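Local coordinates for protein redox-sensing transcriptional repressor Rex (Thermus thermophilus, PDB 2DT5) that probably represses transcription in response to the cellular NADH/NAD(+) balance, binding DNA as a homodimer that carries nicotinamide-adenine-dinucleotide in Rossmann domains, at residues H27-E32 with Y62-L67; C84-G89 with A144-P149; L169-V174 with E185-L190. The protein carries 1 engineered substitution. All coordinates share one frame; numbering follows the deposited sequence.

Interaction 1. Residues H27-E32 with Y62-L67; sequences HRTSSE and YTVPVL. With SO4 (sulfate ion), chain J.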
loop_
_atom_site.group_PDB
_atom_site.type_symbol
_atom_site.label_atom_id
_atom_site.label_comp_id
_atom_site.label_asym_id
_atom_site.label_seq_id
_atom_site.Cartn_x
_atom_site.Cartn_y
_atom_site.Cartn_z
ATOM N N HIS B 27 -1.657 28.330 4.513
ATOM C CA HIS B 27 -1.151 28.854 3.257
ATOM C C HIS B 27 0.361 28.736 3.121
ATOM O O HIS B 27 0.882 28.709 2.011
ATOM C CB HIS B 27 -1.600 30.310 3.079
ATOM C CG HIS B 27 -1.262 30.888 1.738
ATOM N ND1 HIS B 27 -0.065 31.522 1.478
ATOM C CD2 HIS B 27 -1.956 30.908 0.575
ATOM C CE1 HIS B 27 -0.036 31.909 0.215
ATOM N NE2 HIS B 27 -1.172 31.547 -0.357
ATOM N N ARG B 28 1.068 28.642 4.238
ATOM C CA ARG B 28 2.516 28.523 4.171
ATOM C C ARG B 28 3.017 27.409 5.098
ATOM O O ARG B 28 2.409 27.138 6.128
ATOM C CB ARG B 28 3.146 29.867 4.544
ATOM C CG ARG B 28 4.493 30.142 3.899
ATOM C CD ARG B 28 4.964 31.562 4.189
ATOM N NE ARG B 28 4.990 31.841 5.624
ATOM C CZ ARG B 28 5.441 32.970 6.164
ATOM N NH1 ARG B 28 5.909 33.941 5.387
ATOM N NH2 ARG B 28 5.426 33.131 7.482
ATOM N N THR B 29 4.109 26.746 4.720
ATOM C CA THR B 29 4.666 25.684 5.559
ATOM C C THR B 29 6.191 25.696 5.544
ATOM O O THR B 29 6.804 26.506 4.848
ATOM C CB THR B 29 4.150 24.265 5.140
ATOM O OG1 THR B 29 4.768 23.269 5.971
ATOM C CG2 THR B 29 4.468 23.971 3.676
ATOM N N SER B 30 6.802 24.800 6.311
ATOM C CA SER B 30 8.252 24.739 6.391
ATOM C C SER B 30 8.743 23.313 6.221
ATOM O O SER B 30 7.954 22.377 6.258
ATOM C CB SER B 30 8.707 25.257 7.751
ATOM O OG SER B 30 8.133 24.482 8.794
ATOM N N SER B 31 10.051 23.156 6.045
ATOM C CA SER B 31 10.648 21.842 5.889
ATOM C C SER B 31 10.509 21.094 7.204
ATOM O O SER B 31 10.421 19.864 7.233
ATOM C CB SER B 31 12.132 21.960 5.527
ATOM O OG SER B 31 12.304 22.386 4.182
ATOM N N GLU B 32 10.488 21.851 8.294
ATOM C CA GLU B 32 10.367 21.262 9.613
ATOM C C GLU B 32 8.946 20.752 9.829
ATOM O O GLU B 32 8.736 19.621 10.262
ATOM C CB GLU B 32 10.748 22.292 10.672
ATOM C CG GLU B 32 10.891 21.698 12.060
ATOM C CD GLU B 32 11.624 22.619 13.013
ATOM O OE1 GLU B 32 12.848 22.815 12.823
ATOM O OE2 GLU B 32 10.972 23.148 13.943
ATOM N N TYR B 62 7.958 27.173 2.392
ATOM C CA TYR B 62 7.262 26.939 1.139
ATOM C C TYR B 62 5.861 27.499 1.156
ATOM O O TYR B 62 5.256 27.668 2.210
ATOM C CB TYR B 62 7.145 25.434 0.841
ATOM C CG TYR B 62 8.401 24.625 1.048
ATOM C CD1 TYR B 62 8.773 24.190 2.319
ATOM C CD2 TYR B 62 9.226 24.300 -0.031
ATOM C CE1 TYR B 62 9.935 23.451 2.514
ATOM C CE2 TYR B 62 10.394 23.561 0.157
ATOM C CZ TYR B 62 10.741 23.143 1.425
ATOM O OH TYR B 62 11.903 22.433 1.604
ATOM N N THR B 63 5.344 27.769 -0.030
ATOM C CA THR B 63 3.986 28.244 -0.161
ATOM C C THR B 63 3.205 26.987 -0.572
ATOM O O THR B 63 3.416 26.415 -1.646
ATOM C CB THR B 63 3.895 29.372 -1.222
ATOM O OG1 THR B 63 4.668 30.502 -0.779
ATOM C CG2 THR B 63 2.454 29.802 -1.427
ATOM N N VAL B 64 2.338 26.544 0.331
ATOM C CA VAL B 64 1.527 25.354 0.145
ATOM C C VAL B 64 0.984 25.154 -1.266
ATOM O O VAL B 64 1.291 24.163 -1.913
ATOM C CB VAL B 64 0.356 25.352 1.170
ATOM C CG1 VAL B 64 -0.606 24.208 0.894
ATOM C CG2 VAL B 64 0.923 25.248 2.580
ATOM N N PRO B 65 0.172 26.089 -1.766
ATOM C CA PRO B 65 -0.342 25.876 -3.122
ATOM C C PRO B 65 0.714 25.837 -4.221
ATOM O O PRO B 65 0.521 25.168 -5.237
ATOM C CB PRO B 65 -1.335 27.025 -3.312
ATOM C CG PRO B 65 -0.792 28.105 -2.408
ATOM C CD PRO B 65 -0.356 27.333 -1.181
ATOM N N VAL B 66 1.817 26.560 -4.027
ATOM C CA VAL B 66 2.890 26.592 -5.023
ATOM C C VAL B 66 3.554 25.223 -5.071
ATOM O O VAL B 66 3.603 24.575 -6.123
ATOM C CB VAL B 66 3.963 27.653 -4.678
ATOM C CG1 VAL B 66 5.194 27.491 -5.605
ATOM C CG2 VAL B 66 3.370 29.044 -4.834
ATOM N N LEU B 67 4.040 24.788 -3.917
ATOM C CA LEU B 67 4.688 23.501 -3.810
ATOM C C LEU B 67 3.765 22.360 -4.273
ATOM O O LEU B 67 4.193 21.465 -5.000
ATOM C CB LEU B 67 5.150 23.277 -2.372
ATOM C CG LEU B 67 5.878 21.954 -2.151
ATOM C CD1 LEU B 67 7.022 21.839 -3.138
ATOM C CD2 LEU B 67 6.397 21.885 -0.735
HETATM S S SO4 J . 13.079 25.831 5.295
HETATM O O1 SO4 J . 13.807 24.720 4.652
HETATM O O2 SO4 J . 13.227 27.036 4.466
HETATM O O3 SO4 J . 11.635 25.522 5.410
HETATM O O4 SO4 J . 13.639 26.050 6.640
#

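Interaction 2. Residues C84-G89 with A144-P149; sequences CIVGMG and ALLTVP. With NAD (nicotinamide-adenine-dinucleotide), chain L.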
loop_
_atom_site.group_PDB
_atom_site.type_symbol
_atom_site.label_atom_id
_atom_site.label_comp_id
_atom_site.label_asym_id
_atom_site.label_seq_id
_atom_site.Cartn_x
_atom_site.Cartn_y
_atom_site.Cartn_z
ATOM N N CYS B 84 -6.550 1.180 -18.134
ATOM C CA CYS B 84 -7.432 0.093 -18.492
ATOM C C CYS B 84 -7.303 -0.945 -17.402
ATOM O O CYS B 84 -6.331 -0.971 -16.644
ATOM C CB CYS B 84 -7.066 -0.497 -19.852
ATOM S SG CYS B 84 -5.506 -1.440 -19.869
ATOM N N ILE B 85 -8.290 -1.821 -17.328
ATOM C CA ILE B 85 -8.253 -2.891 -16.360
ATOM C C ILE B 85 -8.257 -4.158 -17.199
ATOM O O ILE B 85 -9.071 -4.296 -18.129
ATOM C CB ILE B 85 -9.498 -2.872 -15.451
ATOM C CG1 ILE B 85 -9.509 -1.591 -14.593
ATOM C CG2 ILE B 85 -9.490 -4.102 -14.574
ATOM C CD1 ILE B 85 -10.823 -1.335 -13.831
ATOM N N VAL B 86 -7.332 -5.064 -16.906
ATOM C CA VAL B 86 -7.274 -6.329 -17.616
ATOM C C VAL B 86 -7.603 -7.412 -16.595
ATOM O O VAL B 86 -6.828 -7.674 -15.686
ATOM C CB VAL B 86 -5.875 -6.571 -18.225
ATOM C CG1 VAL B 86 -5.767 -8.021 -18.753
ATOM C CG2 VAL B 86 -5.637 -5.570 -19.369
ATOM N N GLY B 87 -8.764 -8.037 -16.750
ATOM C CA GLY B 87 -9.181 -9.053 -15.806
ATOM C C GLY B 87 -10.336 -8.442 -15.029
ATOM O O GLY B 87 -10.161 -7.933 -13.925
ATOM N N MET B 88 -11.517 -8.470 -15.635
ATOM C CA MET B 88 -12.707 -7.910 -15.031
ATOM C C MET B 88 -13.486 -8.896 -14.170
ATOM O O MET B 88 -14.677 -9.115 -14.374
ATOM C CB MET B 88 -13.610 -7.334 -16.110
ATOM C CG MET B 88 -13.007 -6.113 -16.816
ATOM S SD MET B 88 -12.848 -4.746 -15.684
ATOM C CE MET B 88 -14.534 -4.280 -15.470
ATOM N N GLY B 89 -12.789 -9.481 -13.204
ATOM C CA GLY B 89 -13.420 -10.390 -12.279
ATOM C C GLY B 89 -13.881 -9.562 -11.092
ATOM O O GLY B 89 -14.261 -8.398 -11.244
ATOM N N ALA B 144 -1.870 -0.047 -17.310
ATOM C CA ALA B 144 -2.831 -1.132 -17.187
ATOM C C ALA B 144 -2.876 -1.670 -15.767
ATOM O O ALA B 144 -1.837 -1.879 -15.151
ATOM C CB ALA B 144 -2.482 -2.271 -18.165
ATOM N N LEU B 145 -4.086 -1.881 -15.249
ATOM C CA LEU B 145 -4.276 -2.456 -13.911
ATOM C C LEU B 145 -4.486 -3.958 -14.163
ATOM O O LEU B 145 -5.507 -4.374 -14.734
ATOM C CB LEU B 145 -5.506 -1.829 -13.214
ATOM C CG LEU B 145 -5.271 -0.496 -12.473
ATOM C CD1 LEU B 145 -4.611 0.502 -13.394
ATOM C CD2 LEU B 145 -6.602 0.068 -11.948
ATOM N N LEU B 146 -3.505 -4.759 -13.764
ATOM C CA LEU B 146 -3.555 -6.188 -13.992
ATOM C C LEU B 146 -4.185 -6.931 -12.833
ATOM O O LEU B 146 -3.574 -7.091 -11.791
ATOM C CB LEU B 146 -2.149 -6.744 -14.244
ATOM C CG LEU B 146 -2.114 -8.176 -14.812
ATOM C CD1 LEU B 146 -3.021 -8.268 -16.052
ATOM C CD2 LEU B 146 -0.683 -8.555 -15.167
ATOM N N THR B 147 -5.401 -7.416 -13.049
ATOM C CA THR B 147 -6.141 -8.135 -12.028
ATOM C C THR B 147 -6.636 -9.502 -12.534
ATOM O O THR B 147 -7.817 -9.825 -12.414
ATOM C CB THR B 147 -7.340 -7.275 -11.552
ATOM O OG1 THR B 147 -8.043 -6.780 -12.700
ATOM C CG2 THR B 147 -6.837 -6.058 -10.750
ATOM N N VAL B 148 -5.737 -10.280 -13.138
ATOM C CA VAL B 148 -6.081 -11.623 -13.600
ATOM C C VAL B 148 -5.469 -12.576 -12.579
ATOM O O VAL B 148 -4.599 -12.176 -11.801
ATOM C CB VAL B 148 -5.478 -11.939 -15.012
ATOM C CG1 VAL B 148 -5.966 -10.925 -16.030
ATOM C CG2 VAL B 148 -3.954 -11.939 -14.956
ATOM N N PRO B 149 -5.923 -13.842 -12.544
ATOM C CA PRO B 149 -5.345 -14.787 -11.579
ATOM C C PRO B 149 -3.826 -14.897 -11.796
ATOM O O PRO B 149 -3.326 -14.595 -12.883
ATOM C CB PRO B 149 -6.055 -16.103 -11.910
ATOM C CG PRO B 149 -7.360 -15.665 -12.467
ATOM C CD PRO B 149 -6.976 -14.488 -13.343
HETATM P PA NAD L . -11.428 -13.598 -10.356
HETATM O O1A NAD L . -12.714 -13.156 -9.736
HETATM O O2A NAD L . -11.190 -15.057 -10.602
HETATM O O5B NAD L . -11.313 -12.781 -11.679
HETATM C C5B NAD L . -10.204 -12.926 -12.602
HETATM C C4B NAD L . -10.712 -12.463 -13.944
HETATM O O4B NAD L . -9.551 -12.599 -14.828
HETATM C C3B NAD L . -11.811 -13.363 -14.634
HETATM O O3B NAD L . -12.961 -12.533 -14.987
HETATM C C2B NAD L . -11.133 -13.961 -15.864
HETATM O O2B NAD L . -11.926 -14.251 -16.951
HETATM C C1B NAD L . -10.064 -12.899 -16.102
HETATM N N9A NAD L . -8.935 -13.368 -16.861
HETATM C C8A NAD L . -8.168 -14.541 -16.833
HETATM N N7A NAD L . -7.195 -14.545 -17.727
HETATM C C5A NAD L . -7.264 -13.379 -18.401
HETATM C C6A NAD L . -6.471 -12.799 -19.495
HETATM N N6A NAD L . -5.451 -13.425 -20.039
HETATM N N1A NAD L . -6.885 -11.530 -19.911
HETATM C C2A NAD L . -7.921 -10.834 -19.398
HETATM N N3A NAD L . -8.706 -11.347 -18.356
HETATM C C4A NAD L . -8.346 -12.622 -17.892
HETATM O O3 NAD L . -10.208 -13.073 -9.461
HETATM P PN NAD L . -10.123 -11.897 -8.308
HETATM O O1N NAD L . -10.549 -12.459 -7.013
HETATM O O2N NAD L . -10.846 -10.718 -8.872
HETATM O O5D NAD L . -8.523 -11.680 -8.249
HETATM C C5D NAD L . -7.813 -11.124 -9.395
HETATM C C4D NAD L . -6.367 -11.029 -9.077
HETATM O O4D NAD L . -6.188 -10.107 -7.899
HETATM C C3D NAD L . -5.697 -12.389 -8.610
HETATM O O3D NAD L . -4.357 -12.490 -9.139
HETATM C C2D NAD L . -5.663 -12.230 -7.101
HETATM O O2D NAD L . -4.788 -13.087 -6.448
HETATM C C1D NAD L . -5.289 -10.709 -6.980
HETATM N N1N NAD L . -5.447 -10.236 -5.580
HETATM C C2N NAD L . -4.545 -9.207 -5.192
HETATM C C3N NAD L . -4.745 -8.434 -4.135
HETATM C C7N NAD L . -3.725 -7.402 -3.762
HETATM O O7N NAD L . -3.818 -6.869 -2.635
HETATM N N7N NAD L . -2.731 -7.128 -4.625
HETATM C C4N NAD L . -5.993 -8.589 -3.271
HETATM C C5N NAD L . -7.135 -9.060 -4.152
HETATM C C6N NAD L . -6.815 -10.112 -5.042
HETATM O O HOH W 1 -10.465 -9.327 -11.203
#

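Interaction 3. Residues L169-V174 with E185-L190; sequences LNFAPV and ENVDFL. With NAD (nicotinamide-adenine-dinucleotide), chain L.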
loop_
_atom_site.group_PDB
_atom_site.type_symbol
_atom_site.label_atom_id
_atom_site.label_comp_id
_atom_site.label_asym_id
_atom_site.label_seq_id
_atom_site.Cartn_x
_atom_site.Cartn_y
_atom_site.Cartn_z
ATOM N N LEU B 169 0.250 -1.664 -13.253
ATOM C CA LEU B 169 0.008 -1.703 -11.828
ATOM C C LEU B 169 -0.466 -3.140 -11.630
ATOM O O LEU B 169 -1.614 -3.486 -11.922
ATOM C CB LEU B 169 -1.047 -0.704 -11.372
ATOM C CG LEU B 169 -1.220 -0.488 -9.868
ATOM C CD1 LEU B 169 0.057 0.102 -9.286
ATOM C CD2 LEU B 169 -2.419 0.416 -9.578
ATOM N N ASN B 170 0.436 -3.984 -11.141
ATOM C CA ASN B 170 0.215 -5.417 -10.993
ATOM C C ASN B 170 -0.372 -5.841 -9.663
ATOM O O ASN B 170 0.278 -5.706 -8.626
ATOM C CB ASN B 170 1.549 -6.141 -11.190
ATOM C CG ASN B 170 1.434 -7.627 -10.965
ATOM O OD1 ASN B 170 2.315 -8.255 -10.361
ATOM N ND2 ASN B 170 0.347 -8.206 -11.453
ATOM N N PHE B 171 -1.607 -6.337 -9.667
ATOM C CA PHE B 171 -2.216 -6.806 -8.422
ATOM C C PHE B 171 -1.994 -8.304 -8.210
ATOM O O PHE B 171 -2.101 -8.794 -7.084
ATOM C CB PHE B 171 -3.718 -6.522 -8.397
ATOM C CG PHE B 171 -4.064 -5.052 -8.372
ATOM C CD1 PHE B 171 -3.926 -4.272 -9.518
ATOM C CD2 PHE B 171 -4.500 -4.453 -7.193
ATOM C CE1 PHE B 171 -4.220 -2.908 -9.499
ATOM C CE2 PHE B 171 -4.800 -3.082 -7.151
ATOM C CZ PHE B 171 -4.661 -2.309 -8.303
ATOM N N ALA B 172 -1.704 -9.028 -9.287
ATOM C CA ALA B 172 -1.478 -10.478 -9.180
ATOM C C ALA B 172 -0.269 -10.774 -8.295
ATOM O O ALA B 172 0.769 -10.119 -8.406
ATOM C CB ALA B 172 -1.274 -11.079 -10.569
ATOM N N PRO B 173 -0.390 -11.756 -7.392
ATOM C CA PRO B 173 0.715 -12.108 -6.493
ATOM C C PRO B 173 1.820 -12.853 -7.220
ATOM O O PRO B 173 2.040 -14.030 -6.958
ATOM C CB PRO B 173 0.037 -12.989 -5.440
ATOM C CG PRO B 173 -0.988 -13.726 -6.274
ATOM C CD PRO B 173 -1.559 -12.623 -7.158
ATOM N N VAL B 174 2.506 -12.167 -8.131
ATOM C CA VAL B 174 3.584 -12.775 -8.892
ATOM C C VAL B 174 4.478 -11.684 -9.487
ATOM O O VAL B 174 4.023 -10.566 -9.748
ATOM C CB VAL B 174 3.026 -13.638 -10.034
ATOM C CG1 VAL B 174 2.379 -12.742 -11.091
ATOM C CG2 VAL B 174 4.150 -14.478 -10.646
ATOM N N GLU B 185 4.702 -1.774 -11.032
ATOM C CA GLU B 185 4.506 -1.558 -9.597
ATOM C C GLU B 185 3.536 -2.630 -9.154
ATOM O O GLU B 185 2.464 -2.782 -9.748
ATOM C CB GLU B 185 3.886 -0.186 -9.319
ATOM C CG GLU B 185 4.846 0.974 -9.515
ATOM C CD GLU B 185 5.828 1.108 -8.350
ATOM O OE1 GLU B 185 7.009 1.451 -8.596
ATOM O OE2 GLU B 185 5.406 0.884 -7.191
ATOM N N ASN B 186 3.926 -3.384 -8.134
ATOM C CA ASN B 186 3.091 -4.445 -7.594
ATOM C C ASN B 186 2.316 -3.925 -6.394
ATOM O O ASN B 186 2.857 -3.206 -5.549
ATOM C CB ASN B 186 3.958 -5.624 -7.176
ATOM C CG ASN B 186 4.798 -6.136 -8.318
ATOM O OD1 ASN B 186 4.273 -6.493 -9.360
ATOM N ND2 ASN B 186 6.109 -6.152 -8.133
ATOM N N VAL B 187 1.042 -4.279 -6.324
ATOM C CA VAL B 187 0.214 -3.829 -5.217
ATOM C C VAL B 187 0.125 -4.932 -4.182
ATOM O O VAL B 187 0.118 -6.114 -4.518
ATOM C CB VAL B 187 -1.241 -3.513 -5.678
ATOM C CG1 VAL B 187 -2.078 -3.038 -4.474
ATOM C CG2 VAL B 187 -1.227 -2.474 -6.808
ATOM N N ASP B 188 0.079 -4.545 -2.917
ATOM C CA ASP B 188 -0.092 -5.527 -1.851
ATOM C C ASP B 188 -1.052 -4.887 -0.871
ATOM O O ASP B 188 -0.651 -4.097 -0.038
ATOM C CB ASP B 188 1.241 -5.847 -1.173
ATOM C CG ASP B 188 1.069 -6.701 0.061
ATOM O OD1 ASP B 188 0.130 -7.528 0.094
ATOM O OD2 ASP B 188 1.879 -6.548 0.996
ATOM N N PHE B 189 -2.334 -5.202 -1.020
ATOM C CA PHE B 189 -3.387 -4.649 -0.179
ATOM C C PHE B 189 -3.296 -5.111 1.259
ATOM O O PHE B 189 -3.977 -4.577 2.120
ATOM C CB PHE B 189 -4.766 -5.028 -0.745
ATOM C CG PHE B 189 -5.261 -4.099 -1.812
ATOM C CD1 PHE B 189 -6.210 -4.517 -2.725
ATOM C CD2 PHE B 189 -4.791 -2.793 -1.890
ATOM C CE1 PHE B 189 -6.692 -3.649 -3.707
ATOM C CE2 PHE B 189 -5.264 -1.920 -2.861
ATOM C CZ PHE B 189 -6.217 -2.349 -3.774
ATOM N N LEU B 190 -2.462 -6.109 1.522
ATOM C CA LEU B 190 -2.326 -6.613 2.883
ATOM C C LEU B 190 -1.101 -6.072 3.624
ATOM O O LEU B 190 -0.850 -6.432 4.768
ATOM C CB LEU B 190 -2.321 -8.150 2.880
ATOM C CG LEU B 190 -3.653 -8.787 2.443
ATOM C CD1 LEU B 190 -3.678 -10.259 2.823
ATOM C CD2 LEU B 190 -4.791 -8.092 3.117
HETATM P PA NAD L . -11.428 -13.598 -10.356
HETATM O O1A NAD L . -12.714 -13.156 -9.736
HETATM O O2A NAD L . -11.190 -15.057 -10.602
HETATM O O5B NAD L . -11.313 -12.781 -11.679
HETATM C C5B NAD L . -10.204 -12.926 -12.602
HETATM C C4B NAD L . -10.712 -12.463 -13.944
HETATM O O4B NAD L . -9.551 -12.599 -14.828
HETATM C C3B NAD L . -11.811 -13.363 -14.634
HETATM O O3B NAD L . -12.961 -12.533 -14.987
HETATM C C2B NAD L . -11.133 -13.961 -15.864
HETATM O O2B NAD L . -11.926 -14.251 -16.951
HETATM C C1B NAD L . -10.064 -12.899 -16.102
HETATM N N9A NAD L . -8.935 -13.368 -16.861
HETATM C C8A NAD L . -8.168 -14.541 -16.833
HETATM N N7A NAD L . -7.195 -14.545 -17.727
HETATM C C5A NAD L . -7.264 -13.379 -18.401
HETATM C C6A NAD L . -6.471 -12.799 -19.495
HETATM N N6A NAD L . -5.451 -13.425 -20.039
HETATM N N1A NAD L . -6.885 -11.530 -19.911
HETATM C C2A NAD L . -7.921 -10.834 -19.398
HETATM N N3A NAD L . -8.706 -11.347 -18.356
HETATM C C4A NAD L . -8.346 -12.622 -17.892
HETATM O O3 NAD L . -10.208 -13.073 -9.461
HETATM P PN NAD L . -10.123 -11.897 -8.308
HETATM O O1N NAD L . -10.549 -12.459 -7.013
HETATM O O2N NAD L . -10.846 -10.718 -8.872
HETATM O O5D NAD L . -8.523 -11.680 -8.249
HETATM C C5D NAD L . -7.813 -11.124 -9.395
HETATM C C4D NAD L . -6.367 -11.029 -9.077
HETATM O O4D NAD L . -6.188 -10.107 -7.899
HETATM C C3D NAD L . -5.697 -12.389 -8.610
HETATM O O3D NAD L . -4.357 -12.490 -9.139
HETATM C C2D NAD L . -5.663 -12.230 -7.101
HETATM O O2D NAD L . -4.788 -13.087 -6.448
HETATM C C1D NAD L . -5.289 -10.709 -6.980
HETATM N N1N NAD L . -5.447 -10.236 -5.580
HETATM C C2N NAD L . -4.545 -9.207 -5.192
HETATM C C3N NAD L . -4.745 -8.434 -4.135
HETATM C C7N NAD L . -3.725 -7.402 -3.762
HETATM O O7N NAD L . -3.818 -6.869 -2.635
HETATM N N7N NAD L . -2.731 -7.128 -4.625
HETATM C C4N NAD L . -5.993 -8.589 -3.271
HETATM C C5N NAD L . -7.135 -9.060 -4.152
HETATM C C6N NAD L . -6.815 -10.112 -5.042
HETATM O O HOH W 2 1.199 -7.616 -6.760
HETATM O O HOH W 3 -0.018 -9.454 -4.721
#

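Interaction 1. Residues H27-E32 with Y62-L67
Tyr62 OH donates to Ser31 OG at 2.6 Å, and Ser31 OG in turn donates to a sulfate oxygen, a relay of two hydroxyls ending on the anion. Ser31 also gives its backbone N to SO4 O3 at 2.9 Å, so one residue grips the sulfate twice; Arg46, Tyr55, Gly59 and Gly61 complete the site. The torsion of Tyr62, with CG beside its own backbone N (chi1 -46°), carries the ring back alongside Thr29 and Ser30, whose atoms lie at its edge. Behind it the backbones form a two-residue antiparallel ladder: Thr29 N reaches Tyr62 O at 2.9 Å and Tyr62 N reaches Thr29 O at 2.8 Å. One step on, Val64 N, at the start of helix 64-75, meets His27 O from above the carbonyl plane, a bent bond of 137° at the hydrogen. Packing surrounds this frame. Thr29 CG2 touches Val64 CG2 at 3.9 Å, on the side facing helix 7-23, while the His27 ring lies beside Thr63 CG2 and has Pro65 CD over one face. A phenylalanine in place of Tyr62 would probably leave Ser31 OG without its donor and less firmly oriented toward the sulfate. Segment 27-32 lies in the predicted helix-turn-helix; its antiparallel pairing with 62-67 joins two parts of the winged-helix domain. The sulfate probably comes from the crystallisation liquor, but its site is consistent with a surface suited to phosphate.

Interaction 2. Residues C84-G89 with A144-P149
Strands 81-86 and 143-146 are parallel neighbours at the centre of the Rossmann sheet, and Val86, Gly87 and Val148 extend their ends into the dinucleotide site. The glycine-rich turn after Val86 fits the GxGxxG pattern, leading from the first strand into helix 90-96. Leu145 N binds Cys84 O at 2.8 Å and Leu145 O accepts from Val86 N, so both the N-H and the C=O of Leu145 are bonded to strand 81-86; Thr147 N then takes Val86 O. Along one face Cys84 SG rests on Ala144 CB at 3.6 Å, and Val86 CG1 meets Leu146 CD1 and Val148 CG1, packed against helix 150-163. On the other face Ile85 CG1 lies against Leu145 CB, with helix 90-96 beyond Ile85.

Past the strands the pairing changes from backbone to side chain. Thr147 OG1, set between its backbone N and carbonyl carbon (chi1 48°), donates to Gly87 O at 2.7 Å and pins the first turn of the loop. Gly87 has a positive phi of 110°, where a side chain would press on the preceding carbonyl O and collide with Thr147 O and Val148 CG1. Gly87 CA lies 3.5 Å from adenine N3A. Val86 CG1, near C2A, and Val148 CG1, 3.5 Å from C4A, lie against the same face of the adenine. Gly89 CA lies close to ribose-phosphate O5B, which a side chain there would strike. A water bridges Thr147 O and the pyrophosphate oxygen O2N, with a weak bond from Gly89 N. At the nicotinamide ribose, NAD O3D donates to Val148 O at 2.7 Å.

Interaction 3. Residues L169-V174 with E185-L190
Asn170 N donates to Glu185 O at 2.7 Å, and Asn170 O receives Val187 N at 2.8 Å, so both polar atoms of the Asn170 backbone are engaged by the neighbouring strand. Asn170 O takes a further hydrogen bond from a water that also donates to Val187 O. The carboxamide of the cofactor is read by the loops that follow the two strands: NAD N7N gives one proton to Phe171 O, nearly straight at 164°, and the other to Val187 O, more bent at 140°. Both acceptors lie 3.0 Å from NAD N7N. Phe189 N points at NAD O7N, though the position of that oxygen is less certain.

This is the nicotinamide end of the Rossmann site, where strands 167-170 and 183-186 run parallel at the edge of this chain's sheet and their following loops fold around the carboxamide. Beside the polar contacts, Val187 CG2 sits over the centre of the Phe171 ring, 3.7 Å from its centroid, in a CH-pi contact. The same methyl touches Leu169 CG at 3.6 Å, while Val187 CG1 lies over one face of the Phe189 ring, toward its rim. Phe171 turns its edge to the face of Phe189 in an offset edge-to-face pair, with planes at 62°; its CE2 comes 3.7 Å from Phe189 CZ. Glu185 bends its chain at chi2, leading the carboxylate away to a salt bridge with Arg195 of the second subunit. In the following turn, Asp188 OD1 accepts from Leu190 N, closing an Asx turn.

Overall arrangement
From the N terminus, interaction 1 comes first: it closes a 29-residue loop, about half of it helical, joining the strand before helix 31-37 to the one before helix 64-75 within the DNA-binding domain. Helix 64-75 then leads to strand 81-86, where interaction 2 opens; its return at 144-149 brings together two neighbouring strands of the Rossmann sheet across 54 intervening residues. Interaction 3 closes the shortest loop, of ten residues, at the edge of this chain's sheet. The three follow in series, neither nested nor crossed. Interaction 1 stands apart, its centre about 38 Å from that of interaction 2, whereas interactions 2 and 3 touch through strands 143-146 and 167-170 and share one cofactor.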